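Local structure of putative oxygenase (Streptomyces viridochromogenes Tue57, 4XAA) at residues K114-H125 against V195-W206. The protein is probably an iron- and 2-oxoglutarate-dependent oxygenase with a part in the oxidative cyclizations of orthosomycin biosynthesis. Sequence-based numbering, arbitrary orientation.
Sequences KEPYRAAEVPWH and VHGSGPNANGSW. With NI (nickel (II) ion), chain B.
H125 and H196 hold one nickel ion between them, each through NE2, with the H196 NE2 to nickel bond at 2.2 Å. Their imidazole planes stand 61° apart, and both first torsions place CG between backbone N and carbonyl carbon (chi1 66° in each), which brings the two rings to the metal from neighbouring strands. The far nitrogen of H125 is fixed as well: ND1 donates in the ring plane to P123 O at 2.9 Å, almost straight, which should limit rotation of the ring about its metal bond. H196 ND1 hydrogen-bonds to L194 O. D127 and three waters share the ion. This is the two-histidine, one-carboxylate site of the double-stranded beta-helix oxygenases, with nickel where the family normally carries iron. The histidines form an antiparallel hydrogen-bonded pair, as do V122 and S198, and a beta bulge shifts the register between them.

Further along, K114 bends at chi2 (-69°) and sends its ammonium group to three oxygens: S198 OG at 2.8 Å, G199 O at 2.9 Å and A120 O. K114 thus ties its own segment to 195-206, with S198 OG and G199 O on one side and A120 O on the other. N201 ND2 reaches across to E115 O at 2.8 Å, from above the carbonyl plane, and within its own segment to S205 O, nearly along the C=O axis.

At the far end from the metal, P116 CD sits over the six-membered ring of W206, 3.5 Å from its centroid, a CH-pi contact. G204 CA lies over one face of the Y117 ring, offset toward the rim. Near the metal, G197 CA stands over one face of the W124 ring, toward the rim, and CE3 of that ring touches V195 CG1, beside helix 168-174.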
loop_
_atom_site.group_PDB
_atom_site.type_symbol
_atom_site.label_atom_id
_atom_site.label_comp_id
_atom_site.label_asym_id
_atom_site.label_seq_id
_atom_site.Cartn_x
_atom_site.Cartn_y
_atom_site.Cartn_z
ATOM N N LYS A 114 9.580 1.667 -4.354
ATOM C CA LYS A 114 10.216 1.352 -5.621
ATOM C C LYS A 114 11.378 2.309 -5.835
ATOM O O LYS A 114 11.149 3.473 -6.140
ATOM C CB LYS A 114 9.227 1.469 -6.777
ATOM C CG LYS A 114 7.953 0.659 -6.622
ATOM C CD LYS A 114 8.205 -0.848 -6.707
ATOM C CE LYS A 114 6.888 -1.611 -6.549
ATOM N NZ LYS A 114 6.955 -2.968 -7.143
ATOM N N GLU A 115 12.612 1.829 -5.646
ATOM C CA GLU A 115 13.814 2.591 -6.010
ATOM C C GLU A 115 13.755 2.896 -7.504
ATOM O O GLU A 115 13.143 2.150 -8.263
ATOM C CB GLU A 115 15.114 1.816 -5.709
ATOM C CG GLU A 115 15.406 1.464 -4.250
ATOM C CD GLU A 115 16.900 1.262 -3.984
ATOM O OE1 GLU A 115 17.283 1.008 -2.825
ATOM O OE2 GLU A 115 17.704 1.368 -4.933
ATOM N N PRO A 116 14.400 3.985 -7.934
ATOM C CA PRO A 116 14.474 4.244 -9.372
ATOM C C PRO A 116 15.244 3.141 -10.065
ATOM O O PRO A 116 16.166 2.616 -9.454
ATOM C CB PRO A 116 15.219 5.576 -9.452
ATOM C CG PRO A 116 14.951 6.230 -8.156
ATOM C CD PRO A 116 14.954 5.097 -7.154
ATOM N N TYR A 117 14.821 2.761 -11.271
ATOM C CA TYR A 117 15.569 1.845 -12.141
ATOM C C TYR A 117 15.642 0.383 -11.685
ATOM O O TYR A 117 15.548 -0.528 -12.505
ATOM C CB TYR A 117 16.988 2.371 -12.320
ATOM C CG TYR A 117 17.033 3.750 -12.903
ATOM C CD1 TYR A 117 16.376 4.034 -14.104
ATOM C CD2 TYR A 117 17.711 4.776 -12.261
ATOM C CE1 TYR A 117 16.413 5.283 -14.660
ATOM C CE2 TYR A 117 17.746 6.044 -12.811
ATOM C CZ TYR A 117 17.094 6.292 -14.017
ATOM O OH TYR A 117 17.113 7.555 -14.583
ATOM N N ARG A 118 15.807 0.163 -10.386
ATOM C CA ARG A 118 16.209 -1.152 -9.894
ATOM C C ARG A 118 15.115 -1.929 -9.166
ATOM O O ARG A 118 15.367 -3.022 -8.656
ATOM C CB ARG A 118 17.417 -1.006 -8.964
ATOM C CG ARG A 118 18.615 -0.345 -9.614
ATOM C CD ARG A 118 19.864 -0.585 -8.807
ATOM N NE ARG A 118 19.705 -0.129 -7.431
ATOM C CZ ARG A 118 20.400 -0.606 -6.403
ATOM N NH1 ARG A 118 21.293 -1.563 -6.600
ATOM N NH2 ARG A 118 20.194 -0.142 -5.181
ATOM N N ALA A 119 13.906 -1.385 -9.110
ATOM C CA ALA A 119 12.879 -1.999 -8.282
ATOM C C ALA A 119 12.368 -3.285 -8.899
ATOM O O ALA A 119 12.103 -3.352 -10.090
ATOM C CB ALA A 119 11.731 -1.037 -8.044
ATOM N N ALA A 120 12.237 -4.306 -8.067
ATOM C CA ALA A 120 11.686 -5.581 -8.491
ATOM C C ALA A 120 10.177 -5.522 -8.468
ATOM O O ALA A 120 9.590 -4.602 -7.901
ATOM C CB ALA A 120 12.172 -6.695 -7.591
ATOM N N GLU A 121 9.537 -6.508 -9.069
ATOM C CA GLU A 121 8.111 -6.637 -8.906
ATOM C C GLU A 121 7.819 -7.143 -7.500
ATOM O O GLU A 121 8.699 -7.686 -6.822
ATOM C CB GLU A 121 7.521 -7.585 -9.952
ATOM C CG GLU A 121 7.989 -9.035 -9.843
ATOM C CD GLU A 121 7.139 -9.988 -10.676
ATOM O OE1 GLU A 121 7.709 -10.784 -11.454
ATOM O OE2 GLU A 121 5.895 -9.947 -10.546
ATOM N N VAL A 122 6.583 -6.944 -7.062
ATOM C CA VAL A 122 6.054 -7.672 -5.920
ATOM C C VAL A 122 5.145 -8.770 -6.448
ATOM O O VAL A 122 4.097 -8.468 -6.988
ATOM C CB VAL A 122 5.259 -6.763 -4.969
ATOM C CG1 VAL A 122 4.747 -7.558 -3.769
ATOM C CG2 VAL A 122 6.120 -5.589 -4.517
ATOM N N PRO A 123 5.540 -10.045 -6.280
ATOM C CA PRO A 123 4.758 -11.193 -6.769
ATOM C C PRO A 123 3.292 -11.111 -6.372
ATOM O O PRO A 123 2.974 -10.570 -5.312
ATOM C CB PRO A 123 5.416 -12.401 -6.086
ATOM C CG PRO A 123 6.749 -11.926 -5.602
ATOM C CD PRO A 123 6.660 -10.452 -5.407
ATOM N N TRP A 124 2.410 -11.622 -7.220
ATOM C CA TRP A 124 0.991 -11.647 -6.902
ATOM C C TRP A 124 0.751 -12.398 -5.606
ATOM O O TRP A 124 1.437 -13.363 -5.309
ATOM C CB TRP A 124 0.203 -12.283 -8.036
ATOM C CG TRP A 124 0.259 -11.458 -9.262
ATOM C CD1 TRP A 124 1.169 -11.548 -10.278
ATOM C CD2 TRP A 124 -0.620 -10.384 -9.604
ATOM N NE1 TRP A 124 0.898 -10.603 -11.237
ATOM C CE2 TRP A 124 -0.193 -9.873 -10.845
ATOM C CE3 TRP A 124 -1.734 -9.815 -8.989
ATOM C CZ2 TRP A 124 -0.843 -8.821 -11.477
ATOM C CZ3 TRP A 124 -2.375 -8.767 -9.615
ATOM C CH2 TRP A 124 -1.927 -8.278 -10.843
ATOM N N HIS A 125 -0.225 -11.943 -4.837
ATOM C CA HIS A 125 -0.544 -12.556 -3.557
ATOM C C HIS A 125 -1.862 -12.031 -3.028
ATOM O O HIS A 125 -2.442 -11.096 -3.587
ATOM C CB HIS A 125 0.562 -12.289 -2.535
ATOM C CG HIS A 125 0.708 -10.848 -2.160
ATOM N ND1 HIS A 125 1.498 -9.969 -2.870
ATOM C CD2 HIS A 125 0.180 -10.134 -1.137
ATOM C CE1 HIS A 125 1.453 -8.780 -2.298
ATOM N NE2 HIS A 125 0.665 -8.856 -1.244
ATOM N N VAL A 195 -6.385 -10.334 -4.732
ATOM C CA VAL A 195 -5.219 -10.784 -5.492
ATOM C C VAL A 195 -4.593 -9.567 -6.159
ATOM O O VAL A 195 -5.247 -8.864 -6.916
ATOM C CB VAL A 195 -5.587 -11.832 -6.529
ATOM C CG1 VAL A 195 -4.365 -12.210 -7.342
ATOM C CG2 VAL A 195 -6.180 -13.027 -5.848
ATOM N N HIS A 196 -3.334 -9.304 -5.833
ATOM C CA HIS A 196 -2.698 -8.055 -6.218
ATOM C C HIS A 196 -1.188 -8.199 -6.191
ATOM O O HIS A 196 -0.650 -9.096 -5.543
ATOM C CB HIS A 196 -3.140 -6.913 -5.297
ATOM C CG HIS A 196 -2.679 -7.064 -3.879
ATOM N ND1 HIS A 196 -3.310 -7.892 -2.973
ATOM C CD2 HIS A 196 -1.647 -6.495 -3.211
ATOM C CE1 HIS A 196 -2.682 -7.832 -1.813
ATOM N NE2 HIS A 196 -1.670 -6.990 -1.931
ATOM N N GLY A 197 -0.520 -7.312 -6.921
ATOM C CA GLY A 197 0.930 -7.251 -6.972
ATOM C C GLY A 197 1.322 -5.888 -7.505
ATOM O O GLY A 197 0.515 -4.958 -7.491
ATOM N N SER A 198 2.558 -5.755 -7.965
ATOM C CA SER A 198 2.990 -4.531 -8.633
ATOM C C SER A 198 4.199 -4.864 -9.495
ATOM O O SER A 198 5.004 -5.710 -9.128
ATOM C CB SER A 198 3.320 -3.422 -7.620
ATOM O OG SER A 198 4.356 -3.817 -6.721
ATOM N N GLY A 199 4.327 -4.226 -10.650
ATOM C CA GLY A 199 5.437 -4.546 -11.524
ATOM C C GLY A 199 6.742 -3.924 -11.069
ATOM O O GLY A 199 6.801 -3.267 -10.034
ATOM N N PRO A 200 7.804 -4.121 -11.853
ATOM C CA PRO A 200 9.092 -3.490 -11.537
ATOM C C PRO A 200 9.093 -1.999 -11.861
ATOM O O PRO A 200 8.278 -1.543 -12.666
ATOM C CB PRO A 200 10.084 -4.243 -12.441
ATOM C CG PRO A 200 9.250 -4.708 -13.599
ATOM C CD PRO A 200 7.875 -4.992 -13.045
ATOM N N ASN A 201 10.001 -1.255 -11.240
ATOM C CA ASN A 201 10.231 0.140 -11.604
ATOM C C ASN A 201 11.556 0.288 -12.347
ATOM O O ASN A 201 12.616 0.437 -11.734
ATOM C CB ASN A 201 10.224 1.039 -10.372
ATOM C CG ASN A 201 10.383 2.498 -10.722
ATOM O OD1 ASN A 201 9.853 2.966 -11.729
ATOM N ND2 ASN A 201 11.127 3.225 -9.901
ATOM N N ALA A 202 11.492 0.226 -13.672
ATOM C CA ALA A 202 12.680 0.423 -14.485
ATOM C C ALA A 202 12.891 1.904 -14.752
ATOM O O ALA A 202 13.948 2.308 -15.219
ATOM C CB ALA A 202 12.574 -0.342 -15.797
ATOM N N ASN A 203 11.896 2.725 -14.455
ATOM C CA ASN A 203 12.050 4.139 -14.751
ATOM C C ASN A 203 12.640 4.919 -13.579
ATOM O O ASN A 203 12.799 4.386 -12.487
ATOM C CB ASN A 203 10.722 4.721 -15.225
ATOM C CG ASN A 203 10.506 4.493 -16.730
ATOM O OD1 ASN A 203 11.397 4.776 -17.547
ATOM N ND2 ASN A 203 9.347 3.941 -17.094
ATOM N N GLY A 204 13.010 6.168 -13.831
ATOM C CA GLY A 204 13.880 6.906 -12.931
ATOM C C GLY A 204 13.274 7.521 -11.685
ATOM O O GLY A 204 13.977 8.179 -10.916
ATOM N N SER A 205 11.985 7.299 -11.464
ATOM C CA SER A 205 11.318 7.918 -10.326
ATOM C C SER A 205 11.141 6.954 -9.147
ATOM O O SER A 205 11.119 5.737 -9.326
ATOM C CB SER A 205 9.958 8.485 -10.760
ATOM O OG SER A 205 9.061 7.456 -11.153
ATOM N N TRP A 206 11.029 7.507 -7.942
ATOM C CA TRP A 206 10.610 6.726 -6.783
ATOM C C TRP A 206 9.126 6.436 -6.847
ATOM O O TRP A 206 8.354 7.223 -7.383
ATOM C CB TRP A 206 10.914 7.457 -5.472
ATOM C CG TRP A 206 12.356 7.661 -5.252
ATOM C CD1 TRP A 206 13.120 8.673 -5.747
ATOM C CD2 TRP A 206 13.232 6.818 -4.503
ATOM N NE1 TRP A 206 14.422 8.516 -5.346
ATOM C CE2 TRP A 206 14.520 7.378 -4.587
ATOM C CE3 TRP A 206 13.054 5.641 -3.771
ATOM C CZ2 TRP A 206 15.623 6.808 -3.967
ATOM C CZ3 TRP A 206 14.153 5.076 -3.153
ATOM C CH2 TRP A 206 15.419 5.662 -3.250
HETATM NI NI NI B . 0.040 -6.827 -0.491
HETATM O O HOH W 1 -0.755 -4.974 0.443
HETATM O O HOH W 2 1.867 -5.355 -1.514
HETATM O O HOH W 3 1.995 -6.176 0.656
#